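PDB 5Z48: pyrrolidone-carboxylate peptidase from Deinococcus radiodurans R1, which probably removes N-terminal pyroglutamyl (5-oxoprolyl) groups from polypeptides as a cysteine exopeptidase of the C15 family. Local coordinates for residues B[27-32]-B[199-204]; B[109-114]-B[149-154]. All blocks are in the same frame, centred on the assembly; numbering follows the deposited sequence.

Interaction 1 (27-32 with 199-204) and interaction 2 (109-114 with 149-154) lie on opposite sides of the chain's centre, their own centres 26 Å apart and their nearest atoms about 13 Å apart, so they do not touch. In sequence, both segments of interaction 2 fall between those of interaction 1. Neither reaches the pyroglutamate pocket: the side chain of V201 is about 11 Å from the bound pyroglutamate and about 9 Å from that of H171, while the side chain of Y151 is about 12 Å from the ligand and about 10 Å from those of C146 and E83. C146, H171 and E83 are the probable catalytic residues.

Interaction 1: residues B[27-32]-B[199-204]; sequences QELHGL and RAVRVA
The end of helix 21-29 packs against helix 194-211 on one side of the central sheet of this peptidase C15 fold, with L29 and L32 as the two apolar contacts from the first segment. L29 is the last helical residue before H30 leaves helical geometry, and a type II turn from L29 to L32, closed by the L32 N to L29 O bond of 3.0 Å, sets L32 beside L29 against the second helix. The two methyls of L29 divide the work: CD1 lies 3.8 Å from V201 CG1 and equally near the backbone N of R202, while CD2 sits 4.0 Å from R202 CB. L29 and V201 also share L8 of strand 5-11, which places this end of the contact over the sheet.

The side chain of R202 crosses that of L32 at about a right angle. With CG anti to the backbone N (chi1 -179°) and the chain extended to NE, the arginine runs outward past L32. There L32 CD2 is 3.9 Å from R202 CG, and L32 CD1 stands 3.7 Å above one face of the guanidinium, offset toward its rim. The polar end of the arginine has its partner further along the same helix, where R202 NE forms a salt bridge with E206 OE2.

The chemistry thus grades from a buried leucine-valine contact to a partly exposed leucine whose methyl lies over one face of an exposed guanidinium. This joint between the end of helix 21-29 and the body of helix 194-211 rests on van der Waals packing, while the arginine's charge is paired within its own helix.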
loop_
_atom_site.group_PDB
_atom_site.type_symbol
_atom_site.label_atom_id
_atom_site.label_comp_id
_atom_site.label_asym_id
_atom_site.label_seq_id
_atom_site.Cartn_x
_atom_site.Cartn_y
_atom_site.Cartn_z
ATOM N N GLN B 27 16.266 -25.900 -0.366
ATOM C CA GLN B 27 16.929 -26.891 0.469
ATOM C C GLN B 27 15.985 -28.025 0.848
ATOM O O GLN B 27 16.371 -29.206 0.806
ATOM C CB GLN B 27 17.504 -26.222 1.725
ATOM C CG GLN B 27 18.658 -27.020 2.373
ATOM C CD GLN B 27 19.979 -26.890 1.577
ATOM O OE1 GLN B 27 20.155 -25.960 0.799
ATOM N NE2 GLN B 27 20.943 -27.764 1.874
ATOM N N GLU B 28 14.738 -27.692 1.222
ATOM C CA GLU B 28 13.816 -28.721 1.681
ATOM C C GLU B 28 13.366 -29.633 0.556
ATOM O O GLU B 28 13.088 -30.826 0.812
ATOM C CB GLU B 28 12.562 -28.090 2.294
ATOM C CG GLU B 28 12.720 -27.320 3.567
ATOM C CD GLU B 28 11.329 -26.946 4.093
ATOM O OE1 GLU B 28 10.512 -27.886 4.306
ATOM O OE2 GLU B 28 11.025 -25.733 4.230
ATOM N N LEU B 29 13.301 -29.122 -0.675
ATOM C CA LEU B 29 12.741 -29.896 -1.767
ATOM C C LEU B 29 13.803 -30.636 -2.573
ATOM O O LEU B 29 13.444 -31.463 -3.428
ATOM C CB LEU B 29 11.910 -28.983 -2.680
ATOM C CG LEU B 29 10.684 -28.402 -1.955
ATOM C CD1 LEU B 29 10.053 -27.331 -2.862
ATOM C CD2 LEU B 29 9.644 -29.474 -1.569
ATOM N N HIS B 30 15.088 -30.441 -2.280
ATOM C CA HIS B 30 16.101 -31.176 -3.035
ATOM C C HIS B 30 15.863 -32.687 -2.991
ATOM O O HIS B 30 15.659 -33.264 -1.921
ATOM C CB HIS B 30 17.521 -30.915 -2.510
ATOM C CG HIS B 30 18.553 -31.740 -3.216
ATOM N ND1 HIS B 30 18.820 -31.569 -4.566
ATOM C CD2 HIS B 30 19.326 -32.779 -2.801
ATOM C CE1 HIS B 30 19.731 -32.448 -4.939
ATOM N NE2 HIS B 30 20.068 -33.186 -3.887
ATOM N N GLY B 31 15.959 -33.335 -4.158
ATOM C CA GLY B 31 15.784 -34.769 -4.261
ATOM C C GLY B 31 14.352 -35.258 -4.296
ATOM O O GLY B 31 14.137 -36.476 -4.417
ATOM N N LEU B 32 13.365 -34.364 -4.202
ATOM C CA LEU B 32 11.972 -34.786 -4.254
ATOM C C LEU B 32 11.710 -35.563 -5.537
ATOM O O LEU B 32 12.084 -35.132 -6.636
ATOM C CB LEU B 32 11.035 -33.574 -4.178
ATOM C CG LEU B 32 9.531 -33.858 -4.256
ATOM C CD1 LEU B 32 9.008 -34.587 -3.040
ATOM C CD2 LEU B 32 8.829 -32.490 -4.487
ATOM N N ARG B 199 5.523 -25.282 0.314
ATOM C CA ARG B 199 4.428 -25.991 -0.338
ATOM C C ARG B 199 4.066 -25.337 -1.667
ATOM O O ARG B 199 3.785 -26.039 -2.650
ATOM C CB ARG B 199 3.213 -26.039 0.583
ATOM C CG ARG B 199 2.135 -26.991 0.049
ATOM C CD ARG B 199 1.045 -27.204 1.079
ATOM N NE ARG B 199 0.336 -25.962 1.439
ATOM C CZ ARG B 199 -0.841 -25.590 0.912
ATOM N NH1 ARG B 199 -1.472 -26.353 0.012
ATOM N NH2 ARG B 199 -1.437 -24.468 1.314
ATOM N N ALA B 200 4.079 -23.993 -1.737
ATOM C CA ALA B 200 3.778 -23.318 -3.003
ATOM C C ALA B 200 4.805 -23.666 -4.066
ATOM O O ALA B 200 4.463 -23.872 -5.238
ATOM C CB ALA B 200 3.712 -21.789 -2.788
ATOM N N VAL B 201 6.080 -23.705 -3.686
ATOM C CA VAL B 201 7.124 -24.062 -4.653
ATOM C C VAL B 201 6.940 -25.507 -5.109
ATOM O O VAL B 201 7.069 -25.815 -6.308
ATOM C CB VAL B 201 8.515 -23.812 -4.033
ATOM C CG1 VAL B 201 9.640 -24.241 -4.974
ATOM C CG2 VAL B 201 8.646 -22.321 -3.712
ATOM N N ARG B 202 6.626 -26.398 -4.175
ATOM C CA ARG B 202 6.403 -27.817 -4.479
ATOM C C ARG B 202 5.239 -27.988 -5.454
ATOM O O ARG B 202 5.343 -28.721 -6.446
ATOM C CB ARG B 202 6.114 -28.587 -3.193
ATOM C CG ARG B 202 5.907 -30.089 -3.477
ATOM C CD ARG B 202 5.557 -30.898 -2.255
ATOM N NE ARG B 202 5.328 -32.308 -2.605
ATOM C CZ ARG B 202 5.588 -33.336 -1.796
ATOM N NH1 ARG B 202 6.106 -33.115 -0.592
ATOM N NH2 ARG B 202 5.344 -34.592 -2.192
ATOM N N VAL B 203 4.122 -27.307 -5.192
ATOM C CA VAL B 203 2.951 -27.408 -6.065
ATOM C C VAL B 203 3.273 -26.895 -7.471
ATOM O O VAL B 203 2.852 -27.499 -8.476
ATOM C CB VAL B 203 1.751 -26.679 -5.411
ATOM C CG1 VAL B 203 0.534 -26.558 -6.352
ATOM C CG2 VAL B 203 1.328 -27.458 -4.186
ATOM N N ALA B 204 4.042 -25.806 -7.567
ATOM C CA ALA B 204 4.466 -25.316 -8.878
ATOM C C ALA B 204 5.328 -26.340 -9.580
ATOM O O ALA B 204 5.139 -26.584 -10.777
ATOM C CB ALA B 204 5.198 -23.971 -8.749
#

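Interaction 2: residues B[109-114]-B[149-154]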
loop_
_atom_site.group_PDB
_atom_site.type_symbol
_atom_site.label_atom_id
_atom_site.label_comp_id
_atom_site.label_asym_id
_atom_site.label_seq_id
_atom_site.Cartn_x
_atom_site.Cartn_y
_atom_site.Cartn_z
ATOM N N PRO B 109 25.288 -7.754 -25.042
ATOM C CA PRO B 109 25.293 -7.050 -26.328
ATOM C C PRO B 109 24.650 -7.924 -27.398
ATOM O O PRO B 109 24.823 -9.145 -27.410
ATOM C CB PRO B 109 26.786 -6.811 -26.601
ATOM C CG PRO B 109 27.513 -7.874 -25.775
ATOM C CD PRO B 109 26.641 -8.087 -24.554
ATOM N N ASP B 110 23.835 -7.300 -28.244
ATOM C CA ASP B 110 23.304 -7.955 -29.445
ATOM C C ASP B 110 22.396 -9.130 -29.115
ATOM O O ASP B 110 22.468 -10.174 -29.753
ATOM C CB ASP B 110 24.423 -8.407 -30.386
ATOM C CG ASP B 110 25.352 -7.289 -30.750
ATOM O OD1 ASP B 110 24.839 -6.180 -31.024
ATOM O OD2 ASP B 110 26.585 -7.507 -30.756
ATOM N N ALA B 111 21.606 -9.011 -28.057
ATOM C CA ALA B 111 20.639 -10.029 -27.678
ATOM C C ALA B 111 19.271 -9.383 -27.517
ATOM O O ALA B 111 19.162 -8.148 -27.475
ATOM C CB ALA B 111 21.069 -10.734 -26.375
ATOM N N PRO B 112 18.197 -10.185 -27.404
ATOM C CA PRO B 112 16.853 -9.590 -27.298
ATOM C C PRO B 112 16.694 -8.698 -26.077
ATOM O O PRO B 112 17.297 -8.915 -25.020
ATOM C CB PRO B 112 15.921 -10.810 -27.198
ATOM C CG PRO B 112 16.703 -11.916 -27.975
ATOM C CD PRO B 112 18.121 -11.662 -27.538
ATOM N N ALA B 113 15.790 -7.720 -26.213
ATOM C CA ALA B 113 15.442 -6.870 -25.079
ATOM C C ALA B 113 14.869 -7.658 -23.911
ATOM O O ALA B 113 15.001 -7.239 -22.747
ATOM C CB ALA B 113 14.438 -5.807 -25.529
ATOM N N ALA B 114 14.192 -8.777 -24.191
ATOM C CA ALA B 114 13.578 -9.571 -23.150
ATOM C C ALA B 114 13.361 -10.994 -23.649
ATOM O O ALA B 114 13.391 -11.267 -24.852
ATOM C CB ALA B 114 12.241 -8.968 -22.728
ATOM N N VAL B 149 18.887 -13.565 -13.473
ATOM C CA VAL B 149 19.062 -15.004 -13.717
ATOM C C VAL B 149 17.938 -15.546 -14.590
ATOM O O VAL B 149 18.151 -16.510 -15.354
ATOM C CB VAL B 149 19.228 -15.821 -12.416
ATOM C CG1 VAL B 149 20.531 -15.473 -11.668
ATOM C CG2 VAL B 149 18.008 -15.731 -11.470
ATOM N N LEU B 150 16.761 -14.912 -14.554
ATOM C CA LEU B 150 15.660 -15.322 -15.416
ATOM C C LEU B 150 16.026 -15.074 -16.867
ATOM O O LEU B 150 15.960 -15.984 -17.699
ATOM C CB LEU B 150 14.384 -14.556 -15.035
ATOM C CG LEU B 150 13.172 -14.835 -15.915
ATOM C CD1 LEU B 150 12.818 -16.342 -15.946
ATOM C CD2 LEU B 150 11.975 -13.995 -15.499
ATOM N N TYR B 151 16.482 -13.846 -17.170
ATOM C CA TYR B 151 16.952 -13.538 -18.518
ATOM C C TYR B 151 18.116 -14.447 -18.895
ATOM O O TYR B 151 18.161 -14.990 -20.013
ATOM C CB TYR B 151 17.348 -12.054 -18.602
ATOM C CG TYR B 151 17.794 -11.630 -19.975
ATOM C CD1 TYR B 151 19.094 -11.864 -20.428
ATOM C CD2 TYR B 151 16.913 -10.979 -20.843
ATOM C CE1 TYR B 151 19.495 -11.508 -21.714
ATOM C CE2 TYR B 151 17.297 -10.580 -22.124
ATOM C CZ TYR B 151 18.590 -10.856 -22.566
ATOM O OH TYR B 151 18.992 -10.498 -23.837
ATOM N N HIS B 152 19.092 -14.585 -17.994
ATOM C CA HIS B 152 20.275 -15.400 -18.285
ATOM C C HIS B 152 19.894 -16.833 -18.659
ATOM O O HIS B 152 20.420 -17.394 -19.641
ATOM C CB HIS B 152 21.185 -15.386 -17.064
ATOM C CG HIS B 152 22.414 -16.202 -17.222
ATOM N ND1 HIS B 152 23.616 -15.662 -17.638
ATOM C CD2 HIS B 152 22.640 -17.521 -17.017
ATOM C CE1 HIS B 152 24.531 -16.619 -17.677
ATOM N NE2 HIS B 152 23.956 -17.759 -17.329
ATOM N N ALA B 153 19.003 -17.455 -17.886
ATOM C CA ALA B 153 18.655 -18.848 -18.163
ATOM C C ALA B 153 17.899 -18.975 -19.483
ATOM O O ALA B 153 18.170 -19.903 -20.269
ATOM C CB ALA B 153 17.826 -19.410 -17.005
ATOM N N LEU B 154 16.939 -18.080 -19.745
ATOM C CA LEU B 154 16.169 -18.190 -20.984
ATOM C C LEU B 154 17.070 -17.998 -22.197
ATOM O O LEU B 154 16.942 -18.714 -23.195
ATOM C CB LEU B 154 15.008 -17.184 -20.956
ATOM C CG LEU B 154 13.903 -17.538 -19.971
ATOM C CD1 LEU B 154 12.990 -16.310 -19.726
ATOM C CD2 LEU B 154 13.049 -18.713 -20.501
#
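The carbonyl O of P112 accepts a short hydrogen bond of 2.6 Å from Y151 OH. The hydroxyl lies in the carbonyl plane, on a lone pair, with a C=O to donor angle of 144°. Y151 reaches this site because its CG is anti to the backbone N (chi1 -178°), which carries the ring from helix 145-159 out to the loop. The bond also brings P112 O close to the ring edge, near its plane, 3.3 Å from Y151 CE2; A114 CA lies at that edge too, 4.0 Å from CE2. On the N-terminal side of P112, A111 CB approaches Y151 OH to 3.3 Å. One aromatic side chain therefore touches the loop from A111 to A114. The directional bond to P112 O should help hold the hydroxyl end of the ring in place, while A114 CA and Y115 border the ring itself.

The tyrosine stacks edge-to-face with Y115 of strand 114-116 and touches I107. Downstream of the bond, A113 is paired through its backbone with G88 of strand 80-90, and A114 packs on A114 of a neighbouring subunit. The contact thus ties the loop between strands 105-106 and 114-116 to helix 145-159, whose V149 and A153 pack against strand 167-172 and helix 49-63.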